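Adenylosuccinate lyase (Francisella tularensis subsp. tularensis SCHU S4, PDB 4EEI) probably catalyses the elimination of fumarate from adenylosuccinate, leaving AMP, and from the succinylated imidazole carboxamide nucleotide earlier in purine biosynthesis. Local coordinates at residues Phe87-Phe90 / Gly91-Ser94; Leu243-Ser246 / Asp247-Glu250; Lys269-Ile272 / Ser273-Leu277. All blocks are in the same frame, centred on the assembly; numbering follows the deposited sequence.

Interaction 1: Phe87-Phe90 / Gly91-Ser94; sequences FFHF and GVTS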
loop_
_atom_site.group_PDB
_atom_site.type_symbol
_atom_site.label_atom_id
_atom_site.label_comp_id
_atom_site.label_asym_id
_atom_site.label_seq_id
_atom_site.Cartn_x
_atom_site.Cartn_y
_atom_site.Cartn_z
ATOM N N PHE B 87 37.385 25.699 9.459
ATOM C CA PHE B 87 36.127 26.084 8.838
ATOM C C PHE B 87 35.406 24.895 8.223
ATOM O O PHE B 87 34.424 25.059 7.499
ATOM C CB PHE B 87 36.352 27.194 7.810
ATOM C CG PHE B 87 36.720 28.516 8.426
ATOM C CD1 PHE B 87 38.010 29.020 8.318
ATOM C CD2 PHE B 87 35.782 29.242 9.136
ATOM C CE1 PHE B 87 38.348 30.232 8.892
ATOM C CE2 PHE B 87 36.111 30.452 9.711
ATOM C CZ PHE B 87 37.396 30.950 9.592
ATOM N N PHE B 88 35.887 23.693 8.522
ATOM C CA PHE B 88 35.203 22.494 8.063
ATOM C C PHE B 88 33.840 22.436 8.743
ATOM O O PHE B 88 33.734 22.621 9.959
ATOM C CB PHE B 88 36.019 21.237 8.366
ATOM C CG PHE B 88 35.580 20.031 7.581
ATOM C CD1 PHE B 88 35.953 19.884 6.252
ATOM C CD2 PHE B 88 34.781 19.053 8.164
ATOM C CE1 PHE B 88 35.550 18.774 5.514
ATOM C CE2 PHE B 88 34.373 17.939 7.435
ATOM C CZ PHE B 88 34.757 17.801 6.107
ATOM N N HIS B 89 32.800 22.222 7.944
ATOM C CA HIS B 89 31.430 22.156 8.450
ATOM C C HIS B 89 31.033 23.444 9.177
ATOM O O HIS B 89 30.585 23.421 10.322
ATOM C CB HIS B 89 31.263 20.942 9.365
ATOM C CG HIS B 89 29.841 20.524 9.561
ATOM N ND1 HIS B 89 29.193 19.665 8.698
ATOM C CD2 HIS B 89 28.940 20.845 10.519
ATOM C CE1 HIS B 89 27.954 19.475 9.118
ATOM N NE2 HIS B 89 27.776 20.181 10.220
ATOM N N PHE B 90 31.203 24.572 8.501
ATOM C CA PHE B 90 30.918 25.860 9.099
ATOM C C PHE B 90 29.590 26.377 8.557
ATOM O O PHE B 90 29.376 26.382 7.344
ATOM C CB PHE B 90 32.058 26.825 8.763
ATOM C CG PHE B 90 31.930 28.172 9.398
ATOM C CD1 PHE B 90 31.333 29.218 8.711
ATOM C CD2 PHE B 90 32.439 28.408 10.664
ATOM C CE1 PHE B 90 31.232 30.471 9.281
ATOM C CE2 PHE B 90 32.336 29.663 11.247
ATOM C CZ PHE B 90 31.729 30.698 10.553
ATOM N N GLY B 91 28.690 26.774 9.452
ATOM C CA GLY B 91 27.435 27.392 9.048
ATOM C C GLY B 91 26.341 26.425 8.610
ATOM O O GLY B 91 25.150 26.727 8.746
ATOM N N VAL B 92 26.734 25.271 8.085
ATOM C CA VAL B 92 25.763 24.272 7.635
ATOM C C VAL B 92 25.125 23.539 8.804
ATOM O O VAL B 92 25.681 23.506 9.903
ATOM C CB VAL B 92 26.412 23.218 6.722
ATOM C CG1 VAL B 92 26.732 23.807 5.364
ATOM C CG2 VAL B 92 27.674 22.644 7.369
ATOM N N THR B 93 23.952 22.957 8.563
ATOM C CA THR B 93 23.374 21.989 9.486
ATOM C C THR B 93 23.749 20.597 8.956
ATOM O O THR B 93 24.074 20.464 7.768
ATOM C CB THR B 93 21.835 22.178 9.584
ATOM O OG1 THR B 93 21.317 21.421 10.682
ATOM C CG2 THR B 93 21.158 21.741 8.297
ATOM N N SER B 94 23.753 19.568 9.809
ATOM C CA SER B 94 24.116 18.222 9.344
ATOM C C SER B 94 23.361 17.813 8.078
ATOM O O SER B 94 23.945 17.249 7.157
ATOM C CB SER B 94 23.908 17.162 10.437
ATOM O OG SER B 94 24.703 17.429 11.573
HETATM O O HOH W 1 25.543 20.975 12.209
#

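Interaction 2: Leu243-Ser246 / Asp247-Glu250; sequences LHRS and DVFE. With K (potassium ion), chain L.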
loop_
_atom_site.group_PDB
_atom_site.type_symbol
_atom_site.label_atom_id
_atom_site.label_comp_id
_atom_site.label_asym_id
_atom_site.label_seq_id
_atom_site.Cartn_x
_atom_site.Cartn_y
_atom_site.Cartn_z
ATOM N N LEU B 243 2.264 -17.145 -21.964
ATOM C CA LEU B 243 2.631 -17.726 -23.245
ATOM C C LEU B 243 3.534 -18.952 -23.069
ATOM O O LEU B 243 3.633 -19.791 -23.960
ATOM C CB LEU B 243 3.317 -16.675 -24.130
ATOM C CG LEU B 243 2.501 -15.439 -24.520
ATOM C CD1 LEU B 243 3.409 -14.444 -25.215
ATOM C CD2 LEU B 243 1.332 -15.799 -25.428
ATOM N N HIS B 244 4.175 -19.053 -21.907
ATOM C CA HIS B 244 5.137 -20.117 -21.626
ATOM C C HIS B 244 4.437 -21.380 -21.095
ATOM O O HIS B 244 4.997 -22.467 -21.142
ATOM C CB HIS B 244 6.160 -19.594 -20.604
ATOM C CG HIS B 244 7.435 -20.376 -20.538
ATOM N ND1 HIS B 244 7.478 -21.752 -20.546
ATOM C CD2 HIS B 244 8.721 -19.961 -20.429
ATOM C CE1 HIS B 244 8.736 -22.154 -20.461
ATOM N NE2 HIS B 244 9.508 -21.082 -20.378
ATOM N N ARG B 245 3.206 -21.247 -20.601
ATOM C CA ARG B 245 2.538 -22.392 -19.963
ATOM C C ARG B 245 2.342 -23.565 -20.930
ATOM O O ARG B 245 2.227 -23.360 -22.140
ATOM C CB ARG B 245 1.213 -21.972 -19.296
ATOM C CG ARG B 245 0.106 -21.564 -20.256
ATOM C CD ARG B 245 -1.194 -21.222 -19.516
ATOM N NE ARG B 245 -1.759 -22.409 -18.879
ATOM C CZ ARG B 245 -2.358 -22.421 -17.688
ATOM N NH1 ARG B 245 -2.495 -21.303 -16.983
ATOM N NH2 ARG B 245 -2.817 -23.563 -17.199
ATOM N N SER B 246 2.333 -24.790 -20.398
ATOM C CA SER B 246 2.253 -25.999 -21.225
ATOM C C SER B 246 1.095 -25.979 -22.214
ATOM O O SER B 246 1.233 -26.478 -23.335
ATOM C CB SER B 246 2.128 -27.253 -20.359
ATOM O OG SER B 246 3.300 -27.496 -19.617
ATOM N N ASP B 247 -0.037 -25.443 -21.775
ATOM C CA ASP B 247 -1.235 -25.365 -22.599
ATOM C C ASP B 247 -1.052 -24.475 -23.827
ATOM O O ASP B 247 -1.552 -24.794 -24.904
ATOM C CB ASP B 247 -2.429 -24.902 -21.762
ATOM C CG ASP B 247 -2.549 -25.662 -20.454
ATOM O OD1 ASP B 247 -1.991 -25.198 -19.440
ATOM O OD2 ASP B 247 -3.199 -26.728 -20.440
ATOM N N VAL B 248 -0.361 -23.350 -23.665
ATOM C CA VAL B 248 -0.143 -22.450 -24.791
ATOM C C VAL B 248 1.189 -22.701 -25.494
ATOM O O VAL B 248 1.231 -22.893 -26.707
ATOM C CB VAL B 248 -0.173 -20.982 -24.326
ATOM C CG1 VAL B 248 -0.216 -20.044 -25.521
ATOM C CG2 VAL B 248 -1.358 -20.744 -23.402
ATOM N N PHE B 249 2.269 -22.713 -24.722
ATOM C CA PHE B 249 3.591 -23.078 -25.227
ATOM C C PHE B 249 4.031 -22.311 -26.477
ATOM O O PHE B 249 4.585 -22.907 -27.400
ATOM C CB PHE B 249 3.701 -24.586 -25.460
ATOM C CG PHE B 249 5.093 -25.120 -25.277
ATOM C CD1 PHE B 249 5.900 -24.643 -24.259
ATOM C CD2 PHE B 249 5.597 -26.089 -26.126
ATOM C CE1 PHE B 249 7.183 -25.125 -24.087
ATOM C CE2 PHE B 249 6.879 -26.577 -25.961
ATOM C CZ PHE B 249 7.673 -26.094 -24.940
ATOM N N GLU B 250 3.791 -21.005 -26.518
ATOM C CA GLU B 250 4.164 -20.218 -27.689
ATOM C C GLU B 250 5.585 -19.654 -27.572
ATOM O O GLU B 250 6.202 -19.304 -28.580
ATOM C CB GLU B 250 3.120 -19.115 -27.934
ATOM C CG GLU B 250 1.775 -19.681 -28.426
ATOM C CD GLU B 250 0.694 -18.630 -28.668
ATOM O OE1 GLU B 250 0.962 -17.415 -28.485
ATOM O OE2 GLU B 250 -0.436 -19.034 -29.044
HETATM K K K L . -4.129 -25.715 -25.726
HETATM O O HOH W 2 -5.903 -27.215 -26.513
HETATM O O HOH W 3 -2.056 -26.956 -27.059
#

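Interaction 3: Lys269-Ile272 / Ser273-Leu277; sequences KNPI and STENL. With AMP (adenosine monophosphate), chain C.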
loop_
_atom_site.group_PDB
_atom_site.type_symbol
_atom_site.label_atom_id
_atom_site.label_comp_id
_atom_site.label_asym_id
_atom_site.label_seq_id
_atom_site.Cartn_x
_atom_site.Cartn_y
_atom_site.Cartn_z
ATOM N N LYS B 269 12.125 -26.614 -18.961
ATOM C CA LYS B 269 11.584 -25.379 -19.510
ATOM C C LYS B 269 10.473 -24.863 -18.597
ATOM O O LYS B 269 9.456 -25.526 -18.408
ATOM C CB LYS B 269 11.038 -25.611 -20.919
ATOM C CG LYS B 269 12.104 -25.813 -21.983
ATOM C CD LYS B 269 11.478 -26.029 -23.351
ATOM C CE LYS B 269 12.534 -26.117 -24.439
ATOM N NZ LYS B 269 13.090 -27.492 -24.564
ATOM N N ASN B 270 10.858 -23.718 -18.039
ATOM C CA ASN B 270 10.012 -22.975 -17.109
ATOM C C ASN B 270 10.193 -21.467 -17.271
ATOM O O ASN B 270 11.312 -21.005 -17.482
ATOM C CB ASN B 270 10.310 -23.382 -15.664
ATOM C CG ASN B 270 9.943 -24.823 -15.371
ATOM O OD1 ASN B 270 8.805 -25.242 -15.579
ATOM N ND2 ASN B 270 10.909 -25.590 -14.882
ATOM N N PRO B 271 9.170 -20.708 -16.888
ATOM C CA PRO B 271 9.411 -19.258 -16.894
ATOM C C PRO B 271 9.949 -18.781 -15.550
ATOM O O PRO B 271 9.360 -17.892 -14.939
ATOM C CB PRO B 271 8.011 -18.674 -17.137
ATOM C CG PRO B 271 7.073 -19.699 -16.535
ATOM C CD PRO B 271 7.736 -21.042 -16.789
ATOM N N ILE B 272 11.056 -19.356 -15.092
ATOM C CA ILE B 272 11.569 -19.007 -13.771
ATOM C C ILE B 272 12.056 -17.569 -13.690
ATOM O O ILE B 272 11.989 -16.951 -12.630
ATOM C CB ILE B 272 12.688 -19.959 -13.313
ATOM C CG1 ILE B 272 13.761 -20.072 -14.393
ATOM C CG2 ILE B 272 12.098 -21.326 -12.936
ATOM C CD1 ILE B 272 14.999 -20.825 -13.949
ATOM N N SER B 273 12.538 -17.018 -14.800
ATOM C CA SER B 273 13.024 -15.631 -14.772
ATOM C C SER B 273 11.894 -14.622 -14.615
ATOM O O SER B 273 11.952 -13.716 -13.773
ATOM C CB SER B 273 13.848 -15.324 -16.024
ATOM O OG SER B 273 14.409 -14.035 -15.942
ATOM N N THR B 274 10.848 -14.775 -15.415
ATOM C CA THR B 274 9.741 -13.830 -15.334
ATOM C C THR B 274 8.980 -13.982 -14.013
ATOM O O THR B 274 8.349 -13.032 -13.537
ATOM C CB THR B 274 8.822 -13.920 -16.568
ATOM O OG1 THR B 274 8.543 -15.295 -16.859
ATOM C CG2 THR B 274 9.530 -13.304 -17.772
ATOM N N GLU B 275 9.049 -15.166 -13.408
ATOM C CA GLU B 275 8.466 -15.340 -12.071
ATOM C C GLU B 275 9.290 -14.588 -11.026
ATOM O O GLU B 275 8.750 -13.839 -10.204
ATOM C CB GLU B 275 8.302 -16.828 -11.728
ATOM C CG GLU B 275 7.156 -17.464 -12.513
ATOM C CD GLU B 275 6.995 -18.957 -12.278
ATOM O OE1 GLU B 275 7.571 -19.501 -11.303
ATOM O OE2 GLU B 275 6.275 -19.593 -13.083
ATOM N N ASN B 276 10.604 -14.764 -11.078
ATOM C CA ASN B 276 11.515 -13.969 -10.254
ATOM C C ASN B 276 11.243 -12.471 -10.380
ATOM O O ASN B 276 11.177 -11.753 -9.378
ATOM C CB ASN B 276 12.980 -14.275 -10.623
ATOM C CG ASN B 276 13.974 -13.419 -9.838
ATOM O OD1 ASN B 276 14.268 -12.288 -10.224
ATOM N ND2 ASN B 276 14.499 -13.960 -8.737
ATOM N N LEU B 277 11.047 -12.002 -11.612
ATOM C CA LEU B 277 10.867 -10.570 -11.849
ATOM C C LEU B 277 9.505 -10.079 -11.354
ATOM O O LEU B 277 9.328 -8.903 -11.046
ATOM C CB LEU B 277 11.062 -10.238 -13.329
ATOM C CG LEU B 277 12.460 -10.531 -13.867
ATOM C CD1 LEU B 277 12.474 -10.533 -15.382
ATOM C CD2 LEU B 277 13.460 -9.525 -13.334
HETATM P P AMP C . 14.766 -17.033 -6.971
HETATM O O1P AMP C . 15.991 -16.160 -7.055
HETATM O O2P AMP C . 13.682 -16.671 -7.952
HETATM O O3P AMP C . 14.280 -17.268 -5.567
HETATM O "O5'" AMP C . 15.279 -18.474 -7.464
HETATM C "C5'" AMP C . 14.432 -19.618 -7.389
HETATM C "C4'" AMP C . 15.283 -20.875 -7.513
HETATM O "O4'" AMP C . 14.471 -22.043 -7.375
HETATM C "C3'" AMP C . 15.945 -20.950 -8.877
HETATM O "O3'" AMP C . 17.311 -21.329 -8.706
HETATM C "C2'" AMP C . 15.202 -22.048 -9.606
HETATM O "O2'" AMP C . 16.077 -22.771 -10.469
HETATM C "C1'" AMP C . 14.700 -22.926 -8.476
HETATM N N9 AMP C . 13.458 -23.641 -8.852
HETATM C C8 AMP C . 12.961 -23.777 -10.094
HETATM N N7 AMP C . 11.810 -24.496 -10.080
HETATM C C5 AMP C . 11.560 -24.833 -8.803
HETATM C C6 AMP C . 10.511 -25.588 -8.082
HETATM N N6 AMP C . 9.470 -26.142 -8.746
HETATM N N1 AMP C . 10.629 -25.705 -6.742
HETATM C C2 AMP C . 11.658 -25.160 -6.071
HETATM N N3 AMP C . 12.645 -24.462 -6.660
HETATM C C4 AMP C . 12.651 -24.268 -7.998
#

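Interaction 1: Phe87-Phe90 / Gly91-Ser94
One methyl group of Val92 sits squarely on the imidazole of His89. Its CG2 lies 3.5 Å from the centroid of the His89 ring and only 7° off the normal, a CH-pi contact centred on the face. CG of His89 stands anti to the backbone N (chi1 -161°), which carries the ring forward along the chain and under the valine branch. A branched side chain suits this place: with chi1 as its only torsion, it presents a methyl at a fixed height. The polar edge of the imidazole is used separately: ND1 is hydrogen-bonded to Glu27, while NE2 meets a water in the ring plane at 3.1 Å, and that water also donates a weak bond to Val92 O. The edge near CE1 approaches the backbone of Ser94, with CA 4.0 Å from CE1.

Phe90 turns the other way. Its ring takes Phe87 CD2 3.8 Å above one face, near the rim, and packs edge-to-face with His358 of the second subunit. Between Phe90 and Val92 the backbone turns at Gly91, whose positive phi (81°) suits a residue without a side chain. Thr93 then occupies the N-cap of helix 94-131, and Ser94 OG hydrogen-bonds a bound succinate. The loop thus carries two residues that bind succinate or fumarate in this enzyme; such a Thr-Ser pair at a helix start is a familiar element of the substrate site in this family.

Interaction 2: Leu243-Ser246 / Asp247-Glu250
Arg245 and Asp247 form a salt bridge in which NE and NH2 both point at a single oxygen, OD1, at 2.9 Å each. OD1 lies in the guanidinium plane, but the carboxylate plane is turned 44° from it, and both nitrogens arrive from the same face. NE comes on the anti side of OD1, and NH2 approaches well off the carboxylate plane. A bend at chi3 (-67°) brings the long arginine chain back over its near neighbour. Arg139 of the third subunit adds a second salt bridge to OD1, and NH2 of Arg245 also bonds His299 of the fourth.

The backbone closes the turn after helix 217-244. Phe249 N donates to Arg245 O at 2.7 Å, with a weak bond from Val248 N to the same oxygen, and Glu250 N reaches Leu243 O at 2.8 Å. Asp247 O binds potassium at 2.9 Å, an ion also held by Asp247 O of the third subunit.

Packing lies outside this polar core. Val248 CG2 rests 3.6 Å from CG of Arg245, so a small branched side chain covers the aliphatic part of the arginine. Leu243 CD2 touches Glu250 OE1 at 3.5 Å, while the other oxygen, OE2, pairs with Arg344 and Arg139. The edge of the Phe249 ring faces His244 O, a buried carbonyl without a polar partner. With two arginines around one carboxylate, Asp247 is probably ionised, and potassium, bound by the same residue's carbonyl in both subunits, bridges them in this crystal.

Interaction 3: Lys269-Ile272 / Ser273-Leu277
Ile272 and Asn276, one helical turn apart, are joined by a nearly straight bond from Asn276 N to Ile272 O (3.0 Å, 168°), and both side chains face bound AMP. Asn276 sends ND2 to phosphate oxygen O2P at 2.9 Å, its side chain extended away from the backbone N (chi1 177°). The amide supplies an N-H without a charge. Ile272 meets the base through CG2, 3.9 Å from AMP C8, giving the purine a nonpolar surface.

Behind this shell, Pro271 sits at the N-cap position of helix 272-293 and is the centre of an inverse gamma turn, closed by a weak bond from Ile272 N to Asn270 O. Pro271 O accepts Glu275 N at 3.1 Å. The proline ring lies against the first turn: Pro271 CG is 3.5 Å from Glu275 OE2. Glu253 accepts hydrogen bonds from the first-turn amides of Ser273 and Thr274. Glu275 OE1 hydrogen-bonds His141 of the third subunit and Ile303 N of the fourth.

The AMP site is completed by Arg4 and Tyr5 and by Lys66, Gln212, Ser306 and Arg310 of the fourth subunit. Lys269-Asn270 end the family's GSSxMPxKxN signature, and helix 272-293 begins directly after it, at a site shared between subunits.

Along the chain the three come in series. Interaction 1, at the start of helix 94-131, lies far from the others: its centre is about 62 Å from that of interaction 2 and 51 Å from that of interaction 3. The latter two are neighbours, with centres about 13 Å apart, and pack together through the His244 ring against Asn270 and Pro271. Interaction 2 ends helix 217-244, interaction 3 starts helix 272-293, and both touch the third subunit. The AMP beside interaction 3 is also bound by Lys66 and Gln212 of the fourth subunit, residues that share a pocket with Ser94. Different regions of one chain thus serve different active sites, consistent with sites shared between subunits.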